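Local coordinates for protein Cas13d (uncultured Ruminococcus sp, PDB 6IV9) that binds CRISPR RNA and uses its two HEPN domains for crRNA maturation and for cleavage of target RNA, at residues Asp207-Tyr212 with His279-Val284. The protein carries 2 engineered substitutions. Sequence-based numbering, arbitrary orientation.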
loop_
_atom_site.group_PDB
_atom_site.type_symbol
_atom_site.label_atom_id
_atom_site.label_comp_id
_atom_site.label_asym_id
_atom_site.label_seq_id
_atom_site.Cartn_x
_atom_site.Cartn_y
_atom_site.Cartn_z
ATOM N N ASP A 207 -12.079 -17.943 10.259
ATOM C CA ASP A 207 -12.731 -16.684 10.686
ATOM C C ASP A 207 -13.676 -16.872 11.858
ATOM O O ASP A 207 -14.589 -16.089 12.008
ATOM C CB ASP A 207 -12.978 -15.667 9.579
ATOM C CG ASP A 207 -12.054 -14.472 9.754
ATOM O OD1 ASP A 207 -11.218 -14.490 10.698
ATOM O OD2 ASP A 207 -12.178 -13.553 8.959
ATOM N N ASP A 208 -13.395 -17.890 12.661
ATOM C CA ASP A 208 -14.125 -18.093 13.937
ATOM C C ASP A 208 -13.765 -16.906 14.831
ATOM O O ASP A 208 -14.569 -16.539 15.691
ATOM C CB ASP A 208 -13.745 -19.420 14.593
ATOM C CG ASP A 208 -14.802 -20.481 14.370
ATOM O OD1 ASP A 208 -15.519 -20.378 13.362
ATOM O OD2 ASP A 208 -14.906 -21.379 15.212
ATOM N N PHE A 209 -12.595 -16.321 14.582
ATOM C CA PHE A 209 -12.129 -15.209 15.431
ATOM C C PHE A 209 -12.611 -13.891 14.835
ATOM O O PHE A 209 -13.561 -13.375 15.353
ATOM C CB PHE A 209 -10.619 -15.331 15.615
ATOM C CG PHE A 209 -9.914 -14.125 16.164
ATOM C CD1 PHE A 209 -10.552 -13.256 17.018
ATOM C CD2 PHE A 209 -8.602 -13.872 15.831
ATOM C CE1 PHE A 209 -9.896 -12.153 17.524
ATOM C CE2 PHE A 209 -7.946 -12.766 16.332
ATOM C CZ PHE A 209 -8.595 -11.908 17.180
ATOM N N MET A 210 -12.000 -13.398 13.769
ATOM C CA MET A 210 -12.418 -12.084 13.215
ATOM C C MET A 210 -13.832 -12.099 12.628
ATOM O O MET A 210 -14.476 -11.077 12.687
ATOM C CB MET A 210 -11.420 -11.543 12.194
ATOM C CG MET A 210 -10.036 -11.400 12.750
ATOM S SD MET A 210 -9.808 -9.939 13.738
ATOM C CE MET A 210 -10.240 -8.661 12.566
ATOM N N GLY A 211 -14.265 -13.216 12.057
ATOM C CA GLY A 211 -15.587 -13.327 11.414
ATOM C C GLY A 211 -16.761 -13.130 12.357
ATOM O O GLY A 211 -17.799 -12.697 11.887
ATOM N N TYR A 212 -16.624 -13.510 13.624
ATOM C CA TYR A 212 -17.748 -13.420 14.588
ATOM C C TYR A 212 -17.772 -12.079 15.321
ATOM O O TYR A 212 -18.633 -11.909 16.165
ATOM C CB TYR A 212 -17.700 -14.566 15.596
ATOM C CG TYR A 212 -18.065 -15.915 15.041
ATOM C CD1 TYR A 212 -18.992 -16.045 14.029
ATOM C CD2 TYR A 212 -17.478 -17.062 15.532
ATOM C CE1 TYR A 212 -19.329 -17.282 13.511
ATOM C CE2 TYR A 212 -17.799 -18.306 15.024
ATOM C CZ TYR A 212 -18.728 -18.417 14.012
ATOM O OH TYR A 212 -19.046 -19.653 13.521
ATOM N N HIS A 279 -12.081 -2.742 19.910
ATOM C CA HIS A 279 -12.667 -1.782 18.948
ATOM C C HIS A 279 -11.897 -1.830 17.626
ATOM O O HIS A 279 -12.520 -1.737 16.587
ATOM C CB HIS A 279 -12.649 -0.383 19.554
ATOM C CG HIS A 279 -13.663 -0.195 20.629
ATOM N ND1 HIS A 279 -13.596 0.811 21.534
ATOM C CD2 HIS A 279 -14.763 -0.895 20.937
ATOM C CE1 HIS A 279 -14.610 0.727 22.344
ATOM N NE2 HIS A 279 -15.330 -0.295 22.003
ATOM N N MET A 280 -10.578 -1.917 17.698
ATOM C CA MET A 280 -9.759 -1.962 16.468
ATOM C C MET A 280 -10.098 -3.223 15.670
ATOM O O MET A 280 -10.363 -3.105 14.501
ATOM C CB MET A 280 -8.271 -1.934 16.828
ATOM C CG MET A 280 -7.837 -0.634 17.459
ATOM S SD MET A 280 -6.164 -0.576 18.120
ATOM C CE MET A 280 -5.198 -0.482 16.618
ATOM N N LEU A 281 -10.142 -4.377 16.325
ATOM C CA LEU A 281 -10.430 -5.656 15.637
ATOM C C LEU A 281 -11.849 -5.657 15.076
ATOM O O LEU A 281 -12.029 -6.051 13.972
ATOM C CB LEU A 281 -10.261 -6.794 16.638
ATOM C CG LEU A 281 -8.883 -6.920 17.262
ATOM C CD1 LEU A 281 -8.828 -8.114 18.181
ATOM C CD2 LEU A 281 -7.819 -7.016 16.206
ATOM N N ALA A 282 -12.808 -5.196 15.856
ATOM C CA ALA A 282 -14.212 -5.164 15.409
ATOM C C ALA A 282 -14.342 -4.248 14.188
ATOM O O ALA A 282 -15.103 -4.554 13.319
ATOM C CB ALA A 282 -15.078 -4.706 16.541
ATOM N N ILE A 283 -13.648 -3.123 14.180
ATOM C CA ILE A 283 -13.709 -2.205 13.007
ATOM C C ILE A 283 -13.108 -2.899 11.783
ATOM O O ILE A 283 -13.698 -2.847 10.744
ATOM C CB ILE A 283 -13.028 -0.865 13.304
ATOM C CG1 ILE A 283 -13.885 -0.018 14.236
ATOM C CG2 ILE A 283 -12.724 -0.134 12.020
ATOM C CD1 ILE A 283 -13.167 1.130 14.850
ATOM N N VAL A 284 -11.991 -3.590 11.960
ATOM C CA VAL A 284 -11.356 -4.320 10.833
ATOM C C VAL A 284 -12.353 -5.363 10.329
ATOM O O VAL A 284 -12.520 -5.472 9.150
ATOM C CB VAL A 284 -10.043 -4.977 11.284
ATOM C CG1 VAL A 284 -9.578 -6.028 10.304
ATOM C CG2 VAL A 284 -8.956 -3.952 11.507
#
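Met210 comes up to Leu281 where the segment 207-212, part of the connection between helices 168-197 and 219-223, passes the flank of helix 267-291; the CA atoms of Met210 and Leu281 lie 7.2 Å apart, and the interval is bridged mainly by side chains. The Met210 chain, bent at chi2 (-80°) and again at chi3 (-58°), turns its methyl into the angle between two residues one turn apart on the helix. That methyl, CE, is 3.5 Å from Val284 CG1 and equally close to the backbone oxygen O of Leu281, while the sulfur SD passes 4.3 Å from Leu281 CB. Phe209 adds a further apolar contact: with CG anti to the backbone N (chi1 166°), its ring extends to the helix and brings CZ to 3.9 Å from Leu281 CD1, which approaches at the ring edge, near the ring plane. Met210 SD lies over one face of the same ring, 4.1 Å above its plane and offset toward the rim, so Phe209 and Met210 pack on each other as well as on the helix. The grouping continues into its surroundings, since Leu194 of helix 168-197 touches both Met210 and Leu281, and Phe245 of helix 232-251 also meets Leu281. It illustrates the packing of an interhelical connection on a helix in a largely helical protein: buried hydrophobic side chains join the connection to neighbouring helices, about 17 Å from the nearest atom of the bound nucleic acid.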